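Side-chain contacts in acetyl-CoA acetyltransferase (Mycobacterium smegmatis, PDB 4EGV), which adopts the thiolase fold as a monomer and probably has acyltransferase activity: residues A[214-219]-A[349-354]; A[314-319]-A[410-415]; A[324-329]-A[415-420]; A[328-333]-A[400-405]; A[332-337]-A[357-362]. All coordinates share one frame; numbering follows the deposited sequence.

Contact 1: residues A[214-219]-A[349-354]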
# COMPACT_ATOMS: atom_id res chain seq x y z
N ARG A 214 17.54 7.62 9.82
CA ARG A 214 16.50 8.57 10.12
C ARG A 214 16.51 9.75 9.12
O ARG A 214 15.46 10.28 8.79
CB ARG A 214 16.59 9.02 11.57
CG ARG A 214 15.39 9.84 11.98
CD ARG A 214 14.84 9.63 13.35
NE ARG A 214 15.47 10.38 14.44
CZ ARG A 214 16.10 9.80 15.46
NH1 ARG A 214 16.22 8.49 15.53
NH2 ARG A 214 16.63 10.53 16.41
N LEU A 215 17.68 10.12 8.62
CA LEU A 215 17.79 11.17 7.60
C LEU A 215 17.24 10.71 6.26
O LEU A 215 16.57 11.48 5.55
CB LEU A 215 19.24 11.66 7.47
CG LEU A 215 19.62 12.67 6.37
CD1 LEU A 215 19.20 14.07 6.72
CD2 LEU A 215 21.11 12.61 6.06
N ALA A 216 17.53 9.46 5.90
CA ALA A 216 17.05 8.91 4.66
C ALA A 216 15.52 8.93 4.60
O ALA A 216 14.95 9.32 3.58
CB ALA A 216 17.60 7.50 4.45
N MSE A 217 14.89 8.51 5.70
CA MSE A 217 13.43 8.50 5.86
C MSE A 217 12.80 9.89 5.77
O MSE A 217 11.73 10.06 5.20
CB MSE A 217 13.04 7.93 7.21
CG MSE A 217 13.16 6.47 7.35
SE MSE A 217 12.41 5.78 9.07
CE MSE A 217 13.06 7.05 10.39
N ALA A 218 13.42 10.87 6.40
CA ALA A 218 12.94 12.22 6.32
C ALA A 218 13.11 12.79 4.92
O ALA A 218 12.27 13.53 4.47
CB ALA A 218 13.62 13.06 7.35
N GLU A 219 14.18 12.40 4.22
CA GLU A 219 14.44 12.87 2.85
C GLU A 219 13.56 12.24 1.79
O GLU A 219 13.30 12.84 0.74
CB GLU A 219 15.91 12.73 2.45
CG GLU A 219 16.74 13.91 2.93
CD GLU A 219 18.15 13.95 2.39
OE1 GLU A 219 18.85 12.90 2.38
OE2 GLU A 219 18.58 15.07 2.01
N PRO A 349 7.88 0.38 2.34
CA PRO A 349 7.40 -0.17 1.07
C PRO A 349 7.71 0.71 -0.12
O PRO A 349 7.59 0.24 -1.26
CB PRO A 349 5.88 -0.30 1.29
CG PRO A 349 5.58 0.56 2.37
CD PRO A 349 6.77 0.72 3.23
N VAL A 350 8.08 1.96 0.14
CA VAL A 350 8.55 2.87 -0.89
C VAL A 350 10.00 2.61 -1.15
O VAL A 350 10.37 2.34 -2.27
CB VAL A 350 8.33 4.35 -0.55
CG1 VAL A 350 8.85 5.21 -1.68
CG2 VAL A 350 6.87 4.65 -0.32
N PHE A 351 10.82 2.68 -0.11
CA PHE A 351 12.23 2.30 -0.18
C PHE A 351 12.44 1.02 -0.96
O PHE A 351 13.28 0.94 -1.82
CB PHE A 351 12.80 2.09 1.22
CG PHE A 351 13.25 3.34 1.89
CD1 PHE A 351 13.87 4.36 1.17
CD2 PHE A 351 13.11 3.49 3.26
CE1 PHE A 351 14.30 5.51 1.80
CE2 PHE A 351 13.55 4.62 3.89
CZ PHE A 351 14.15 5.64 3.16
N ASN A 352 11.61 0.03 -0.65
CA ASN A 352 11.76 -1.30 -1.13
C ASN A 352 11.59 -1.41 -2.62
O ASN A 352 12.27 -2.20 -3.24
CB ASN A 352 10.77 -2.19 -0.40
CG ASN A 352 10.75 -3.60 -0.94
OD1 ASN A 352 11.71 -4.37 -0.78
ND2 ASN A 352 9.64 -3.95 -1.59
N ILE A 353 10.68 -0.63 -3.19
CA ILE A 353 10.52 -0.62 -4.65
C ILE A 353 11.77 -0.03 -5.27
O ILE A 353 12.36 -0.60 -6.18
CB ILE A 353 9.29 0.15 -5.10
CG1 ILE A 353 8.04 -0.61 -4.73
CG2 ILE A 353 9.34 0.38 -6.60
CD1 ILE A 353 8.08 -2.08 -5.05
N CYS A 354 12.21 1.08 -4.70
CA CYS A 354 13.44 1.75 -5.08
C CYS A 354 14.72 0.91 -5.06
O CYS A 354 15.57 1.03 -5.93
CB CYS A 354 13.58 3.00 -4.21
SG CYS A 354 12.28 4.22 -4.54
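Phe-351 reaches from helix 348-357 to the backbone of Ala-216 and Met-217 on helix 210-230, joining the sheet-bearing core of the thiolase fold to a helix of the long insertion between strands 136-143 and 271-279, probably the counterpart of the thiolase loop domain. The two helices stay well apart, with 8.7 Å between Met-217 CA and Phe-351 CA, and the aromatic side chain bridges the gap. Its CG stands anti to the carbonyl carbon (chi1 -84°), which sends the ring outward with CZ leading. The denser part lies at the ring edge: Ala-216 O is 3.8 Å from Phe-351 CZ, and Met-217 N approaches the same atom close to the ring plane. Met-217, a selenomethionine, crosses the phenyl at about a right angle and touches it through its CG, not its selenium end, which leads away; the side chain also packs on Met-263 and Pro-347. Elsewhere Phe-351 packs on Glu-199 and makes a cation-pi contact with Arg-202, both on helix 191-206. The looser side is that of the Ala-216 methyl, on a partly exposed residue, with the exposed Leu-215 and Glu-219 beyond it turned to helix 242-246. Ala-216 CB is 4.1 Å from Phe-351 CZ, against 3.9 Å from Met-217 CG to Phe-351 CE2.

Contact 2: residues A[314-319]-A[410-415]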
# COMPACT_ATOMS: atom_id res chain seq x y z
N GLY A 314 14.25 -7.40 5.73
CA GLY A 314 14.43 -6.04 5.24
C GLY A 314 14.10 -5.77 3.78
O GLY A 314 14.28 -4.65 3.29
N ALA A 315 13.63 -6.78 3.06
CA ALA A 315 13.25 -6.63 1.66
C ALA A 315 11.98 -7.39 1.36
O ALA A 315 11.56 -8.25 2.10
CB ALA A 315 14.38 -7.06 0.71
N SER A 316 11.37 -7.04 0.25
CA SER A 316 10.19 -7.72 -0.24
C SER A 316 10.36 -7.90 -1.75
O SER A 316 10.01 -7.02 -2.51
CB SER A 316 8.92 -6.94 0.13
OG SER A 316 7.76 -7.57 -0.36
N PRO A 317 10.93 -9.04 -2.18
CA PRO A 317 11.16 -9.30 -3.60
C PRO A 317 9.87 -9.47 -4.41
O PRO A 317 9.88 -9.16 -5.58
CB PRO A 317 11.97 -10.60 -3.60
CG PRO A 317 12.46 -10.75 -2.22
CD PRO A 317 11.50 -10.08 -1.32
N ALA A 318 8.80 -9.94 -3.80
CA ALA A 318 7.48 -10.02 -4.45
C ALA A 318 6.92 -8.68 -4.91
O ALA A 318 6.23 -8.59 -5.90
CB ALA A 318 6.47 -10.74 -3.56
N SER A 319 7.24 -7.61 -4.21
CA SER A 319 6.73 -6.32 -4.63
C SER A 319 7.44 -5.84 -5.87
O SER A 319 6.86 -5.25 -6.73
CB SER A 319 6.85 -5.31 -3.48
OG SER A 319 6.33 -5.88 -2.30
N GLY A 410 -0.75 -5.30 3.56
CA GLY A 410 -0.52 -5.96 4.85
C GLY A 410 0.71 -5.57 5.61
O GLY A 410 0.91 -4.46 5.86
N ILE A 411 1.54 -6.52 5.94
CA ILE A 411 2.88 -6.21 6.43
C ILE A 411 3.89 -6.34 5.32
O ILE A 411 4.66 -7.24 5.35
CB ILE A 411 3.30 -7.16 7.58
CG1 ILE A 411 2.24 -7.22 8.66
CG2 ILE A 411 4.58 -6.73 8.21
CD1 ILE A 411 1.85 -5.87 9.26
N ALA A 412 3.89 -5.43 4.34
CA ALA A 412 4.47 -5.69 3.00
C ALA A 412 4.08 -7.06 2.43
O ALA A 412 4.87 -7.65 1.72
CB ALA A 412 5.98 -5.53 3.00
N SER A 413 2.87 -7.55 2.76
CA SER A 413 2.46 -8.94 2.44
C SER A 413 1.97 -9.06 1.00
O SER A 413 2.09 -10.08 0.39
CB SER A 413 1.34 -9.46 3.37
OG SER A 413 1.69 -9.39 4.72
N LYS A 414 1.40 -7.98 0.50
CA LYS A 414 0.70 -7.96 -0.76
C LYS A 414 1.02 -6.69 -1.54
O LYS A 414 1.07 -5.59 -0.99
CB LYS A 414 -0.81 -8.06 -0.52
CG LYS A 414 -1.35 -9.44 -0.49
CD LYS A 414 -2.73 -9.41 0.11
CE LYS A 414 -3.36 -10.80 0.21
NZ LYS A 414 -4.87 -10.72 0.21
N TYR A 415 1.22 -6.86 -2.85
CA TYR A 415 1.47 -5.75 -3.74
C TYR A 415 0.81 -5.92 -5.11
O TYR A 415 0.88 -6.95 -5.74
CB TYR A 415 2.95 -5.54 -3.87
CG TYR A 415 3.31 -4.12 -4.03
CD1 TYR A 415 3.44 -3.30 -2.90
CD2 TYR A 415 3.56 -3.58 -5.30
CE1 TYR A 415 3.82 -1.95 -3.02
CE2 TYR A 415 3.94 -2.24 -5.44
CZ TYR A 415 4.07 -1.42 -4.28
OH TYR A 415 4.43 -0.10 -4.41
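Tyr-415 lies against Ser-319, the first turn of helix 317-330 resting on the beginning of strand 414-421, and the two CA atoms come within 5.4 Å (Ser-319 CA to Tyr-415 CA). Followed outward, the tyrosine begins at CB, 3.7 Å from Ser-319 OG. Next comes CG, with Ser-319 CB 3.8 Å away. At the ring, CD1 lies beside the CB and OG of the serine, and CD2 is 4.0 Å from Ser-319 O. Ser-319 CB thus sits over one face as a CH-pi contact, 4.1 Å from the centroid of the Tyr-415 ring and 24° off its normal, displaced toward the rim near CG. Beyond this the ring runs on past the serine, and OH packs on Ile-353 of helix 348-357. The hydroxyl of Ser-319 stands anti to its own carbonyl carbon (chi1 -49°), which turns it back toward Ser-316, with Ser-319 OG 2.9 Å from Ser-316 OG. Ser-316 OG in turn is hydrogen-bonded to Glu-304 OE2, a carboxylate oxygen that also takes the backbone N-H of Ala-318, and lies 3.6 Å from Ala-412 O. The loop around Ala-412 is held separately: Ile-411 N donates to Ser-413 OG, and Ala-412 N is bonded to Tyr-195 OH. The arrangement is that of the C-terminal half of a thiolase fold, in which a helix start packs beside the turn linking strands 402-409 and 414-421, the last two of this half; in classical thiolases that turn carries a catalytic cysteine motif, but segment 410-415 here has no cysteine.

Contact 3: residues A[324-329]-A[415-420]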
# COMPACT_ATOMS: atom_id res chain seq x y z
N ASN A 324 7.97 -5.21 -11.91
CA ASN A 324 8.64 -5.59 -13.14
C ASN A 324 7.76 -6.33 -14.13
O ASN A 324 7.87 -6.09 -15.33
CB ASN A 324 9.91 -6.38 -12.86
CG ASN A 324 11.08 -5.49 -12.50
OD1 ASN A 324 11.15 -4.34 -12.95
ND2 ASN A 324 12.00 -6.02 -11.69
N GLU A 325 6.89 -7.21 -13.64
CA GLU A 325 5.92 -7.91 -14.47
C GLU A 325 4.86 -6.96 -15.06
O GLU A 325 4.45 -7.11 -16.22
CB GLU A 325 5.28 -9.05 -13.68
CG GLU A 325 4.04 -9.71 -14.29
CD GLU A 325 4.33 -10.50 -15.57
OE1 GLU A 325 5.50 -10.74 -15.88
OE2 GLU A 325 3.37 -10.87 -16.26
N ALA A 326 4.43 -5.97 -14.28
CA ALA A 326 3.51 -4.96 -14.75
C ALA A 326 4.12 -4.09 -15.82
O ALA A 326 3.43 -3.63 -16.68
CB ALA A 326 3.09 -4.12 -13.64
N LEU A 327 5.43 -3.87 -15.73
CA LEU A 327 6.20 -3.17 -16.74
C LEU A 327 6.26 -3.96 -18.04
O LEU A 327 6.07 -3.42 -19.11
CB LEU A 327 7.61 -2.90 -16.22
CG LEU A 327 8.16 -1.50 -15.91
CD1 LEU A 327 7.08 -0.45 -15.80
CD2 LEU A 327 8.99 -1.50 -14.66
N ARG A 328 6.52 -5.26 -17.94
CA ARG A 328 6.52 -6.13 -19.10
C ARG A 328 5.18 -6.12 -19.88
O ARG A 328 5.14 -5.73 -21.04
CB ARG A 328 6.95 -7.55 -18.71
CG ARG A 328 7.32 -8.41 -19.90
CD ARG A 328 7.43 -9.88 -19.52
NE ARG A 328 6.17 -10.44 -19.06
CZ ARG A 328 5.24 -10.98 -19.84
NH1 ARG A 328 5.41 -11.06 -21.14
NH2 ARG A 328 4.12 -11.46 -19.32
N VAL A 329 4.10 -6.46 -19.20
CA VAL A 329 2.75 -6.31 -19.70
C VAL A 329 2.42 -5.03 -20.46
O VAL A 329 1.69 -5.08 -21.39
CB VAL A 329 1.75 -6.60 -18.56
CG1 VAL A 329 0.37 -6.57 -19.02
CG2 VAL A 329 2.01 -7.91 -18.00
N TYR A 415 1.22 -6.86 -2.85
CA TYR A 415 1.47 -5.75 -3.74
C TYR A 415 0.81 -5.92 -5.11
O TYR A 415 0.88 -6.95 -5.74
CB TYR A 415 2.95 -5.54 -3.87
CG TYR A 415 3.31 -4.12 -4.03
CD1 TYR A 415 3.44 -3.30 -2.90
CD2 TYR A 415 3.56 -3.58 -5.30
CE1 TYR A 415 3.82 -1.95 -3.02
CE2 TYR A 415 3.94 -2.24 -5.44
CZ TYR A 415 4.07 -1.42 -4.28
OH TYR A 415 4.43 -0.10 -4.41
N SER A 416 0.14 -4.86 -5.55
CA SER A 416 -0.64 -4.84 -6.77
C SER A 416 -0.29 -3.60 -7.50
O SER A 416 -0.25 -2.52 -6.96
CB SER A 416 -2.14 -4.85 -6.49
OG SER A 416 -2.56 -6.14 -6.15
N VAL A 417 -0.01 -3.79 -8.77
CA VAL A 417 0.47 -2.71 -9.60
C VAL A 417 -0.45 -2.55 -10.79
O VAL A 417 -0.92 -3.50 -11.33
CB VAL A 417 1.98 -2.92 -10.04
CG1 VAL A 417 2.47 -1.72 -10.80
CG2 VAL A 417 2.87 -3.20 -8.86
N GLY A 418 -0.74 -1.31 -11.13
CA GLY A 418 -1.39 -0.96 -12.36
C GLY A 418 -0.63 0.14 -13.09
O GLY A 418 -0.09 1.06 -12.49
N ILE A 419 -0.57 0.02 -14.41
CA ILE A 419 0.02 1.04 -15.24
C ILE A 419 -1.07 1.48 -16.18
O ILE A 419 -1.71 0.68 -16.79
CB ILE A 419 1.25 0.53 -16.02
CG1 ILE A 419 2.32 0.01 -15.03
CG2 ILE A 419 1.78 1.63 -16.91
CD1 ILE A 419 3.61 -0.44 -15.63
N TYR A 420 -1.26 2.79 -16.24
CA TYR A 420 -2.33 3.46 -16.99
C TYR A 420 -1.80 4.39 -18.10
O TYR A 420 -0.72 4.97 -17.96
CB TYR A 420 -3.18 4.26 -16.00
CG TYR A 420 -3.76 3.41 -14.91
CD1 TYR A 420 -4.96 2.78 -15.09
CD2 TYR A 420 -3.11 3.22 -13.71
CE1 TYR A 420 -5.50 1.97 -14.11
CE2 TYR A 420 -3.64 2.43 -12.75
CZ TYR A 420 -4.83 1.80 -12.96
OH TYR A 420 -5.42 1.01 -11.99
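Ala-326 and Leu-327 of helix 317-330 touch Val-417 and Ile-419, two alternate residues of strand 415-420 that point the same way, toward the helix. Helix and strand segments run nearly parallel, at 27° to one another with axes 8.2 Å apart, a typical helix-on-sheet alignment. Ala-326 points at the strand, and its small methyl permits a close approach: Ala-326 CB is 3.8 Å from Val-417 CG1, the branch anti to the valine backbone N (chi1 -175°). The same methyl lies 4.2 Å from Ile-419 CD1. Ile-419 is extended beyond CG1 (chi2 -176°), which carries CD1 alongside the helix to Ala-326 O. There it also meets Leu-327, whose CB points off the strand but whose branched end returns to it. The leucine and isoleucine side chains cross at about a right angle, touching methyl to methyl with Leu-327 CD1 3.5 Å from Ile-419 CD1. Elsewhere on the helix Arg-328 grips Glu-325 side-on, NE to OE1 and NH2 to OE2, in a salt bridge that would help fix the carboxylate, and OE2 is also bonded to Asn-431 N. Strand 414-421 lies between strands 294-303 and 402-409 in the mixed sheet; Val-417 and Ile-419 also pack on Leu-404, and helix 317-330 lies on the face of the sheet to which they point.

Contact 4: residues A[328-333]-A[400-405]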
# COMPACT_ATOMS: atom_id res chain seq x y z
N ARG A 328 6.52 -5.26 -17.94
CA ARG A 328 6.52 -6.13 -19.10
C ARG A 328 5.18 -6.12 -19.88
O ARG A 328 5.14 -5.73 -21.04
CB ARG A 328 6.95 -7.55 -18.71
CG ARG A 328 7.32 -8.41 -19.90
CD ARG A 328 7.43 -9.88 -19.52
NE ARG A 328 6.17 -10.44 -19.06
CZ ARG A 328 5.24 -10.98 -19.84
NH1 ARG A 328 5.41 -11.06 -21.14
NH2 ARG A 328 4.12 -11.46 -19.32
N VAL A 329 4.10 -6.46 -19.20
CA VAL A 329 2.75 -6.31 -19.70
C VAL A 329 2.42 -5.03 -20.46
O VAL A 329 1.69 -5.08 -21.39
CB VAL A 329 1.75 -6.60 -18.56
CG1 VAL A 329 0.37 -6.57 -19.02
CG2 VAL A 329 2.01 -7.91 -18.00
N ALA A 330 2.97 -3.89 -20.10
CA ALA A 330 2.71 -2.68 -20.84
C ALA A 330 3.51 -2.50 -22.10
O ALA A 330 3.20 -1.67 -22.90
CB ALA A 330 2.91 -1.53 -19.99
N GLY A 331 4.58 -3.25 -22.24
CA GLY A 331 5.59 -3.07 -23.24
C GLY A 331 6.53 -1.96 -22.97
O GLY A 331 7.04 -1.39 -23.89
N ILE A 332 6.77 -1.66 -21.72
CA ILE A 332 7.63 -0.55 -21.39
C ILE A 332 8.66 -0.84 -20.36
O ILE A 332 8.70 -1.86 -19.77
CB ILE A 332 6.81 0.67 -21.02
CG1 ILE A 332 6.14 0.52 -19.68
CG2 ILE A 332 5.77 0.92 -22.04
CD1 ILE A 332 5.60 1.75 -19.19
N GLY A 333 9.56 0.08 -20.18
CA GLY A 333 10.59 -0.07 -19.15
C GLY A 333 10.47 1.04 -18.13
O GLY A 333 9.78 2.01 -18.37
N GLY A 400 -0.80 9.73 -24.17
CA GLY A 400 0.35 8.97 -24.67
C GLY A 400 1.35 8.51 -23.61
O GLY A 400 1.98 7.47 -23.78
N GLN A 401 1.51 9.28 -22.52
CA GLN A 401 2.38 8.92 -21.39
C GLN A 401 1.81 7.83 -20.46
O GLN A 401 0.64 7.49 -20.53
CB GLN A 401 2.77 10.18 -20.65
CG GLN A 401 3.85 10.96 -21.37
CD GLN A 401 3.99 12.36 -20.82
OE1 GLN A 401 3.56 13.31 -21.44
NE2 GLN A 401 4.59 12.49 -19.64
N PHE A 402 2.66 7.27 -19.60
CA PHE A 402 2.31 6.14 -18.75
C PHE A 402 2.48 6.44 -17.29
O PHE A 402 3.43 7.05 -16.93
CB PHE A 402 3.19 4.93 -19.09
CG PHE A 402 2.85 4.28 -20.38
CD1 PHE A 402 2.09 3.11 -20.41
CD2 PHE A 402 3.27 4.83 -21.58
CE1 PHE A 402 1.77 2.50 -21.62
CE2 PHE A 402 2.95 4.24 -22.80
CZ PHE A 402 2.22 3.07 -22.82
N ALA A 403 1.54 5.97 -16.45
CA ALA A 403 1.54 6.14 -14.94
C ALA A 403 1.45 4.82 -14.16
O ALA A 403 0.57 4.01 -14.39
CB ALA A 403 0.43 7.07 -14.50
N LEU A 404 2.37 4.62 -13.22
CA LEU A 404 2.39 3.41 -12.41
C LEU A 404 1.78 3.64 -11.01
O LEU A 404 2.12 4.62 -10.32
CB LEU A 404 3.82 2.87 -12.34
CG LEU A 404 4.06 1.51 -11.72
CD1 LEU A 404 5.16 0.81 -12.43
CD2 LEU A 404 4.38 1.60 -10.24
N VAL A 405 0.89 2.75 -10.60
CA VAL A 405 0.34 2.79 -9.27
C VAL A 405 0.78 1.53 -8.54
O VAL A 405 0.62 0.46 -9.06
CB VAL A 405 -1.23 2.92 -9.29
CG1 VAL A 405 -1.83 2.87 -7.92
CG2 VAL A 405 -1.64 4.20 -9.96
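Ile-332, just past the end of helix 317-330, lies over the ring of Phe-402 of strand 402-409. The contact has one CH-pi component: Ile-332 CG2 sits 4.3 Å from the centroid of the Phe-402 ring, 12° off the normal and so above its centre. Apolar contacts supply the rest. From the same side of the ring comes the other branch of the isoleucine, its CD1 3.9 Å from Phe-402 CG and nearly as close to Phe-402 CB and Phe-402 CD1. Both branches thus lie on one face, CG2 over the centre and CD1 beyond the rim near CG, a spread that follows from CG1 lying between the backbone N and the carbonyl carbon (chi1 71°) while CG2 lies beside the N. Ala-330 adds a more distant methyl, with Ala-330 CB 4.5 Å from Phe-402 CE1. Other neighbours of the ring are Ile-419 and Ser-421 on strand 414-421 and Arg-297 on strand 294-303.

Backbone bonds come last. The helix ends in a Schellman motif at Gly-331 (phi 77°), with Gly-331 N donating to Arg-328 O at 2.8 Å and Ile-332 N near Leu-327 O, a probable bond; the chain then swings toward the sheet. On the strand side, Phe-402 is bonded through its backbone to Ala-338 of edge strand 337-342. This is the exit of the helix in a beta-alpha-beta crossover of the thiolase fold: helix 317-330 ends over the sheet, and the chain drops past Phe-402 into strand 337-342.

Contact 5: residues A[332-337]-A[357-362]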
# COMPACT_ATOMS: atom_id res chain seq x y z
N ILE A 332 6.77 -1.66 -21.72
CA ILE A 332 7.63 -0.55 -21.39
C ILE A 332 8.66 -0.84 -20.36
O ILE A 332 8.70 -1.86 -19.77
CB ILE A 332 6.81 0.67 -21.02
CG1 ILE A 332 6.14 0.52 -19.68
CG2 ILE A 332 5.77 0.92 -22.04
CD1 ILE A 332 5.60 1.75 -19.19
N GLY A 333 9.56 0.08 -20.18
CA GLY A 333 10.59 -0.07 -19.15
C GLY A 333 10.47 1.04 -18.13
O GLY A 333 9.78 2.01 -18.37
N LEU A 334 11.15 0.90 -17.00
CA LEU A 334 11.06 1.87 -15.92
C LEU A 334 11.24 3.33 -16.34
O LEU A 334 10.62 4.23 -15.76
CB LEU A 334 12.04 1.52 -14.81
CG LEU A 334 11.85 2.24 -13.48
CD1 LEU A 334 10.57 1.80 -12.81
CD2 LEU A 334 13.07 1.99 -12.62
N ASP A 335 12.08 3.57 -17.36
CA ASP A 335 12.39 4.92 -17.83
C ASP A 335 11.27 5.56 -18.61
O ASP A 335 11.22 6.77 -18.72
CB ASP A 335 13.69 4.93 -18.63
CG ASP A 335 14.92 4.57 -17.77
OD1 ASP A 335 14.82 4.57 -16.51
OD2 ASP A 335 15.99 4.30 -18.36
N ASP A 336 10.36 4.73 -19.11
CA ASP A 336 9.24 5.15 -19.94
C ASP A 336 8.01 5.70 -19.16
O ASP A 336 7.09 6.25 -19.75
CB ASP A 336 8.83 4.00 -20.90
CG ASP A 336 9.97 3.54 -21.83
OD1 ASP A 336 10.79 4.36 -22.26
OD2 ASP A 336 10.07 2.35 -22.16
N VAL A 337 8.02 5.51 -17.83
CA VAL A 337 6.98 5.98 -16.90
C VAL A 337 7.14 7.48 -16.61
O VAL A 337 8.24 7.96 -16.34
CB VAL A 337 7.05 5.19 -15.58
CG1 VAL A 337 5.95 5.59 -14.66
CG2 VAL A 337 6.95 3.74 -15.82
N THR A 357 14.66 -2.00 -7.93
CA THR A 357 14.26 -1.55 -9.25
C THR A 357 15.27 -0.58 -9.86
O THR A 357 15.31 -0.41 -11.04
CB THR A 357 12.88 -0.88 -9.17
OG1 THR A 357 12.39 -0.66 -10.48
CG2 THR A 357 12.94 0.46 -8.51
N GLY A 358 16.08 0.04 -9.02
CA GLY A 358 17.05 1.02 -9.45
C GLY A 358 16.59 2.46 -9.33
O GLY A 358 17.41 3.35 -9.29
N LEU A 359 15.28 2.67 -9.30
CA LEU A 359 14.67 4.00 -9.14
C LEU A 359 15.26 4.75 -7.96
O LEU A 359 15.27 4.24 -6.85
CB LEU A 359 13.18 3.84 -8.85
CG LEU A 359 12.08 4.63 -9.56
CD1 LEU A 359 10.76 4.72 -8.82
CD2 LEU A 359 12.47 5.88 -10.25
N ALA A 360 15.75 5.97 -8.18
CA ALA A 360 16.24 6.76 -7.06
C ALA A 360 15.11 7.33 -6.19
O ALA A 360 13.99 7.60 -6.65
CB ALA A 360 17.15 7.86 -7.53
N THR A 361 15.41 7.50 -4.91
CA THR A 361 14.47 8.02 -3.94
C THR A 361 14.15 9.51 -4.21
O THR A 361 13.09 9.98 -3.84
CB THR A 361 14.99 7.86 -2.49
OG1 THR A 361 15.89 8.93 -2.20
CG2 THR A 361 15.71 6.53 -2.31
N ASP A 362 15.06 10.23 -4.85
CA ASP A 362 14.87 11.64 -5.14
C ASP A 362 14.50 11.92 -6.59
O ASP A 362 14.53 13.05 -7.05
CB ASP A 362 16.12 12.46 -4.72
CG ASP A 362 17.47 11.82 -5.16
OD1 ASP A 362 17.56 10.65 -5.63
OD2 ASP A 362 18.48 12.54 -5.01
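Two connecting loops of the core meet where Leu-334, between helix 317-330 and strand 337-342, packs on Thr-357 and Leu-359 at the exit of helix 348-357. With CG anti to the backbone N (chi1 -166°), the leucine extends its methyl pair to the threonine and crosses it at about a right angle. Leu-334 CD2 is 3.5 Å from Thr-357 OG1 and 3.6 Å from Thr-357 O, and CD1 also borders the hydroxyl oxygen. This is van der Waals packing of a methyl on polar atoms. The same CD2 is 4.2 Å from Leu-359 CG. In the thiolase fold these loops meet beside the edge strand 337-342 of the large mixed sheet, whose Phe-340 touches both leucines. Gly-358, between the two partners of Leu-334, has positive phi (97°) as the chain leaves the helix. The leucine's own turn is held by Asp-336: Gly-333 N donates to Asp-336 OD2 at 3.1 Å, and Asp-336 N donates to Gly-333 O. Arg-365 approaches from the later loop, its NH1 hydrogen-bonded to both Leu-334 O and Val-337 O, while its side chain also touches Leu-359.

Contact 1 starts earliest, at 214-219; contacts 2 to 5 start in turn between 314 and 337. Contacts 2, 3 and 4 follow helix 317-330 from its start to just beyond its end. Contacts 3 and 4 have centres about 7 Å apart and are joined by backbone bonds between strands 414-421 and 402-409; contact 2, about 15 Å from contact 3, shares Tyr-415 with it. Contact 5, its centre about 11 Å from that of contact 4, shares Ile-332 and Gly-333. Helix 348-357 links contact 5 to contact 1. Four contacts thus gather on the helices and loops around strands 337-342, 402-409 and 414-421, while contact 1 reaches helix 210-230 of the insertion.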